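Local structure of Pre-mRNA-splicing factor SAD1 (Saccharomyces cerevisiae, 4MSX) at residues Asn392-Leu404 with Ala465-Trp478. The protein promotes assembly of newly made U4 snRNA into the U4/U6 snRNP and is required for pre-mRNA splicing, being a catalytically inactive relative of the ubiquitin-specific proteases. Residues are numbered along the deposited sequence; the frame is centred on the assembly and turned at random. Where two conformers were deposited one is given.
Sequences NRNQTLVEFSSEL and AELLFLKETFIQVW. With ACT (acetate ion), chain C.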
loop_
_atom_site.group_PDB
_atom_site.type_symbol
_atom_site.label_atom_id
_atom_site.label_comp_id
_atom_site.label_asym_id
_atom_site.label_seq_id
_atom_site.Cartn_x
_atom_site.Cartn_y
_atom_site.Cartn_z
ATOM N N ASN A 392 12.622 11.940 21.102
ATOM C CA ASN A 392 14.037 12.251 20.941
ATOM C C ASN A 392 14.598 11.986 19.534
ATOM O O ASN A 392 15.814 11.892 19.353
ATOM C CB ASN A 392 14.822 11.453 21.985
ATOM C CG ASN A 392 14.538 11.973 23.383
ATOM O OD1 ASN A 392 14.513 13.183 23.570
ATOM N ND2 ASN A 392 14.186 11.087 24.300
ATOM N N ARG A 393 13.708 11.877 18.553
ATOM C CA ARG A 393 14.117 11.526 17.185
ATOM C C ARG A 393 14.951 12.637 16.524
ATOM O O ARG A 393 14.924 13.811 16.934
ATOM C CB ARG A 393 12.878 11.270 16.303
ATOM C CG ARG A 393 12.151 12.551 15.928
ATOM C CD ARG A 393 10.732 12.252 15.326
ATOM N NE ARG A 393 10.023 13.489 15.000
ATOM C CZ ARG A 393 9.403 14.247 15.906
ATOM N NH1 ARG A 393 9.371 13.890 17.206
ATOM N NH2 ARG A 393 8.796 15.342 15.510
ATOM N N ASN A 394 15.693 12.257 15.486
ATOM C CA ASN A 394 16.560 13.204 14.799
ATOM C C ASN A 394 15.718 14.075 13.854
ATOM O O ASN A 394 15.231 13.595 12.798
ATOM C CB ASN A 394 17.652 12.438 14.035
ATOM C CG ASN A 394 18.699 13.359 13.427
ATOM O OD1 ASN A 394 18.366 14.401 12.891
ATOM N ND2 ASN A 394 19.964 12.972 13.527
ATOM N N GLN A 395 15.536 15.353 14.203
ATOM C CA GLN A 395 14.667 16.216 13.396
ATOM C C GLN A 395 15.406 17.132 12.413
ATOM O O GLN A 395 14.871 18.168 12.009
ATOM C CB GLN A 395 13.735 17.034 14.283
ATOM C CG GLN A 395 12.894 16.154 15.193
ATOM C CD GLN A 395 11.843 16.978 15.930
ATOM O OE1 GLN A 395 11.093 17.716 15.297
ATOM N NE2 GLN A 395 11.843 16.910 17.276
ATOM N N THR A 396 16.596 16.707 11.984
ATOM C CA THR A 396 17.363 17.455 10.984
ATOM C C THR A 396 16.493 17.663 9.758
ATOM O O THR A 396 15.825 16.724 9.267
ATOM C CB THR A 396 18.676 16.722 10.596
ATOM O OG1 THR A 396 19.471 16.493 11.769
ATOM C CG2 THR A 396 19.472 17.505 9.594
ATOM N N LEU A 397 16.482 18.890 9.246
ATOM C CA LEU A 397 15.708 19.195 8.059
ATOM C C LEU A 397 16.413 18.711 6.808
ATOM O O LEU A 397 17.460 19.247 6.405
ATOM C CB LEU A 397 15.398 20.683 7.981
ATOM C CG LEU A 397 14.596 21.101 6.740
ATOM C CD1 LEU A 397 13.278 20.370 6.727
ATOM C CD2 LEU A 397 14.383 22.623 6.814
ATOM N N VAL A 398 15.839 17.685 6.178
ATOM C CA VAL A 398 16.422 17.128 4.961
ATOM C C VAL A 398 15.860 17.822 3.717
ATOM O O VAL A 398 14.642 17.761 3.411
ATOM C CB VAL A 398 16.180 15.553 4.830
ATOM C CG1 VAL A 398 16.772 15.050 3.523
ATOM C CG2 VAL A 398 16.787 14.815 5.987
ATOM N N GLU A 399 16.755 18.488 2.997
ATOM C CA GLU A 399 16.381 19.246 1.807
ATOM C C GLU A 399 16.531 18.434 0.527
ATOM O O GLU A 399 17.559 17.809 0.304
ATOM C CB GLU A 399 17.221 20.537 1.762
ATOM C CG GLU A 399 16.825 21.356 3.011
ATOM C CD GLU A 399 17.740 22.493 3.372
ATOM O OE1 GLU A 399 17.394 23.175 4.372
ATOM O OE2 GLU A 399 18.774 22.700 2.700
ATOM N N PHE A 400 15.507 18.460 -0.318
ATOM C CA PHE A 400 15.555 17.724 -1.561
ATOM C C PHE A 400 14.593 18.407 -2.531
ATOM O O PHE A 400 13.675 19.109 -2.106
ATOM C CB PHE A 400 15.147 16.253 -1.350
ATOM C CG PHE A 400 13.756 16.094 -0.732
ATOM C CD1 PHE A 400 12.646 16.100 -1.537
ATOM C CD2 PHE A 400 13.605 15.960 0.642
ATOM C CE1 PHE A 400 11.338 15.922 -0.979
ATOM C CE2 PHE A 400 12.324 15.805 1.235
ATOM C CZ PHE A 400 11.183 15.791 0.385
ATOM N N SER A 401 14.808 18.185 -3.810
ATOM C CA SER A 401 13.900 18.673 -4.850
ATOM C C SER A 401 13.380 17.450 -5.548
ATOM O O SER A 401 13.345 16.363 -4.958
ATOM C CB SER A 401 14.651 19.583 -5.848
ATOM O OG SER A 401 15.617 18.833 -6.588
ATOM N N SER A 402 12.987 17.566 -6.807
ATOM C CA SER A 402 12.358 16.400 -7.412
ATOM C C SER A 402 13.315 15.588 -8.250
ATOM O O SER A 402 12.930 14.559 -8.782
ATOM C CB SER A 402 11.087 16.792 -8.170
ATOM O OG SER A 402 9.959 16.729 -7.276
ATOM N N GLU A 403 14.582 16.010 -8.300
ATOM C CA GLU A 403 15.581 15.321 -9.119
ATOM C C GLU A 403 16.876 15.130 -8.363
ATOM O O GLU A 403 17.243 15.930 -7.496
ATOM C CB GLU A 403 15.963 16.192 -10.355
ATOM C CG GLU A 403 14.820 16.531 -11.271
ATOM C CD GLU A 403 15.284 17.342 -12.489
ATOM O OE1 GLU A 403 15.031 16.889 -13.631
ATOM O OE2 GLU A 403 15.911 18.421 -12.293
ATOM N N LEU A 404 17.631 14.126 -8.767
ATOM C CA LEU A 404 18.799 13.758 -8.032
ATOM C C LEU A 404 19.689 13.040 -9.039
ATOM O O LEU A 404 19.199 12.383 -9.924
ATOM C CB LEU A 404 18.303 12.832 -6.869
ATOM C CG LEU A 404 19.215 12.029 -5.980
ATOM C CD1 LEU A 404 18.449 11.465 -4.768
ATOM C CD2 LEU A 404 19.800 10.906 -6.795
ATOM N N ALA A 465 5.293 20.580 -5.158
ATOM C CA ALA A 465 6.548 19.820 -5.205
ATOM C C ALA A 465 7.710 20.493 -4.462
ATOM O O ALA A 465 8.501 19.820 -3.748
ATOM C CB ALA A 465 6.954 19.539 -6.661
ATOM N N GLU A 466 7.829 21.811 -4.604
ATOM C CA GLU A 466 9.039 22.475 -4.076
ATOM C C GLU A 466 8.977 22.591 -2.568
ATOM O O GLU A 466 10.005 22.824 -1.948
ATOM C CB GLU A 466 9.321 23.864 -4.710
ATOM C CG GLU A 466 8.128 24.618 -5.245
ATOM C CD GLU A 466 7.781 24.183 -6.662
ATOM O OE1 GLU A 466 6.755 23.463 -6.838
ATOM O OE2 GLU A 466 8.554 24.547 -7.589
ATOM N N LEU A 467 7.798 22.403 -1.966
ATOM C CA LEU A 467 7.665 22.528 -0.531
ATOM C C LEU A 467 7.547 21.182 0.205
ATOM O O LEU A 467 7.437 21.153 1.442
ATOM C CB LEU A 467 6.479 23.431 -0.194
ATOM C CG LEU A 467 6.549 24.808 -0.892
ATOM C CD1 LEU A 467 5.311 25.610 -0.543
ATOM C CD2 LEU A 467 7.847 25.561 -0.518
ATOM N N LEU A 468 7.603 20.069 -0.534
ATOM C CA LEU A 468 7.426 18.741 0.118
ATOM C C LEU A 468 8.422 18.548 1.246
ATOM O O LEU A 468 8.081 18.060 2.318
ATOM C CB LEU A 468 7.636 17.618 -0.920
ATOM C CG LEU A 468 6.570 17.483 -1.997
ATOM C CD1 LEU A 468 6.865 16.272 -2.894
ATOM C CD2 LEU A 468 5.187 17.396 -1.355
ATOM N N PHE A 469 9.655 19.010 1.053
ATOM C CA PHE A 469 10.695 18.729 2.032
ATOM C C PHE A 469 10.464 19.427 3.338
ATOM O O PHE A 469 11.107 19.106 4.309
ATOM C CB PHE A 469 12.076 19.088 1.502
ATOM C CG PHE A 469 12.344 20.578 1.532
ATOM C CD1 PHE A 469 11.981 21.369 0.454
ATOM C CD2 PHE A 469 12.926 21.172 2.669
ATOM C CE1 PHE A 469 12.227 22.776 0.474
ATOM C CE2 PHE A 469 13.178 22.608 2.701
ATOM C CZ PHE A 469 12.790 23.379 1.617
ATOM N N LEU A 470 9.508 20.348 3.439
ATOM C CA LEU A 470 9.303 20.974 4.766
ATOM C C LEU A 470 8.771 20.029 5.846
ATOM O O LEU A 470 8.937 20.303 7.020
ATOM C CB LEU A 470 8.342 22.153 4.654
ATOM C CG LEU A 470 8.981 23.295 3.846
ATOM C CD1 LEU A 470 7.942 24.350 3.672
ATOM C CD2 LEU A 470 10.213 23.826 4.639
ATOM N N LYS A 471 8.135 18.930 5.454
ATOM C CA LYS A 471 7.678 17.939 6.457
ATOM C C LYS A 471 8.766 16.908 6.686
ATOM O O LYS A 471 9.708 16.773 5.854
ATOM C CB LYS A 471 6.401 17.240 5.925
ATOM C CG LYS A 471 5.239 18.219 5.803
ATOM C CD LYS A 471 3.882 17.514 5.746
ATOM C CE LYS A 471 2.723 18.525 5.745
ATOM N NZ LYS A 471 1.371 17.905 5.430
ATOM N N GLU A 472 8.631 16.142 7.761
ATOM C CA GLU A 472 9.709 15.234 8.125
ATOM C C GLU A 472 9.701 13.938 7.278
ATOM O O GLU A 472 8.981 12.979 7.629
ATOM C CB GLU A 472 9.556 14.881 9.578
ATOM C CG GLU A 472 10.764 14.171 10.167
ATOM C CD GLU A 472 10.558 13.747 11.625
ATOM O OE1 GLU A 472 10.418 14.636 12.493
ATOM O OE2 GLU A 472 10.543 12.519 11.919
ATOM N N THR A 473 10.535 13.902 6.241
ATOM C CA THR A 473 10.623 12.747 5.352
ATOM C C THR A 473 11.238 11.546 6.096
ATOM O O THR A 473 12.208 11.672 6.888
ATOM C CB THR A 473 11.414 13.060 4.043
ATOM O OG1 THR A 473 11.370 11.905 3.213
ATOM C CG2 THR A 473 12.915 13.413 4.346
ATOM N N PHE A 474 10.639 10.374 5.896
ATOM C CA PHE A 474 11.129 9.148 6.537
ATOM C C PHE A 474 11.559 8.120 5.476
ATOM O O PHE A 474 12.614 7.503 5.601
ATOM C CB PHE A 474 9.996 8.544 7.400
ATOM C CG PHE A 474 10.387 7.286 8.135
ATOM C CD1 PHE A 474 11.343 7.318 9.149
ATOM C CD2 PHE A 474 9.744 6.074 7.852
ATOM C CE1 PHE A 474 11.697 6.164 9.837
ATOM C CE2 PHE A 474 10.097 4.908 8.548
ATOM C CZ PHE A 474 11.047 4.940 9.539
ATOM N N ILE A 475 10.701 7.882 4.469
ATOM C CA ILE A 475 11.031 7.004 3.365
ATOM C C ILE A 475 10.708 7.685 2.041
ATOM O O ILE A 475 9.690 8.359 1.922
ATOM C CB ILE A 475 10.143 5.688 3.417
ATOM C CG1 ILE A 475 10.764 4.674 4.360
ATOM C CG2 ILE A 475 9.989 5.074 2.011
ATOM C CD1 ILE A 475 9.760 3.567 4.705
ATOM N N GLN A 476 11.550 7.481 1.046
ATOM C CA GLN A 476 11.263 8.023 -0.288
ATOM C C GLN A 476 11.486 6.974 -1.319
ATOM O O GLN A 476 12.366 6.134 -1.170
ATOM C CB GLN A 476 12.233 9.207 -0.676
ATOM C CG GLN A 476 11.942 10.434 0.187
ATOM C CD GLN A 476 12.894 11.580 -0.120
ATOM O OE1 GLN A 476 14.017 11.361 -0.643
ATOM N NE2 GLN A 476 12.436 12.800 0.151
ATOM N N VAL A 477 10.751 7.104 -2.425
ATOM C CA VAL A 477 10.960 6.176 -3.540
ATOM C C VAL A 477 11.351 7.062 -4.725
ATOM O O VAL A 477 10.633 7.999 -5.030
ATOM C CB VAL A 477 9.688 5.394 -3.936
ATOM C CG1 VAL A 477 9.936 4.532 -5.201
ATOM C CG2 VAL A 477 9.214 4.466 -2.763
ATOM N N TRP A 478 12.507 6.773 -5.303
ATOM C CA TRP A 478 13.032 7.524 -6.476
ATOM C C TRP A 478 13.041 6.590 -7.667
ATOM O O TRP A 478 13.373 5.393 -7.522
ATOM C CB TRP A 478 14.466 7.991 -6.190
ATOM C CG TRP A 478 14.527 9.065 -5.153
ATOM C CD1 TRP A 478 14.431 8.888 -3.788
ATOM C CD2 TRP A 478 14.648 10.483 -5.363
ATOM N NE1 TRP A 478 14.503 10.106 -3.157
ATOM C CE2 TRP A 478 14.671 11.093 -4.096
ATOM C CE3 TRP A 478 14.814 11.299 -6.515
ATOM C CZ2 TRP A 478 14.795 12.493 -3.925
ATOM C CZ3 TRP A 478 14.943 12.675 -6.342
ATOM C CH2 TRP A 478 14.926 13.253 -5.059
HETATM C C ACT C . 19.349 9.456 15.488
HETATM O O ACT C . 19.241 8.258 15.071
HETATM O OXT ACT C . 20.234 10.240 14.938
HETATM C CH3 ACT C . 18.414 9.894 16.594
HETATM O O HOH W 1 7.504 15.170 12.614
HETATM O O HOH W 2 10.727 17.234 12.466
HETATM O O HOH W 3 12.379 16.635 4.655
HETATM O O HOH W 4 10.690 19.300 -1.836
HETATM O O HOH W 5 12.455 21.662 -3.355
#
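The Phe400 ring is clamped on both faces by residues 465-478. Gln476 NE2, while bonding Asn416 OD1, stands 3.1 Å above the ring plane and over its centre, the amide upright at 89° to the ring; on the opposite face Phe469 CB makes a CH-pi contact, 3.6 Å from the ring centroid. Trp478 receives Leu404 CD1 over one face, 3.7 Å from the centroid of its six-membered ring, while Gln476 OE1 lies at its edge and accepts from Trp478 NE1 (2.9 Å). With an alanine at Trp478, Leu404 CD1 would probably lose the ring face it packs on and Gln476 OE1 its indole N-H donor. At the other end, Glu472, extended with CG anti to its backbone N (chi1 -168°), presents the syn lone pair of OE1 to Arg393 NE (2.8 Å, 161°), a salt bridge near the guanidinium plane in one of the two conformers of Arg393. Two waters also donate to OE1, whereas OE2 is held by His419. Strand 397-399 pairs in parallel with 344-346, and strand 472-480 runs between 374-379 and 409-421 in the USP-like domain; Leu413 and Ile347, from strand 409-421 and helix 347-350, touch both Phe400 and Trp478.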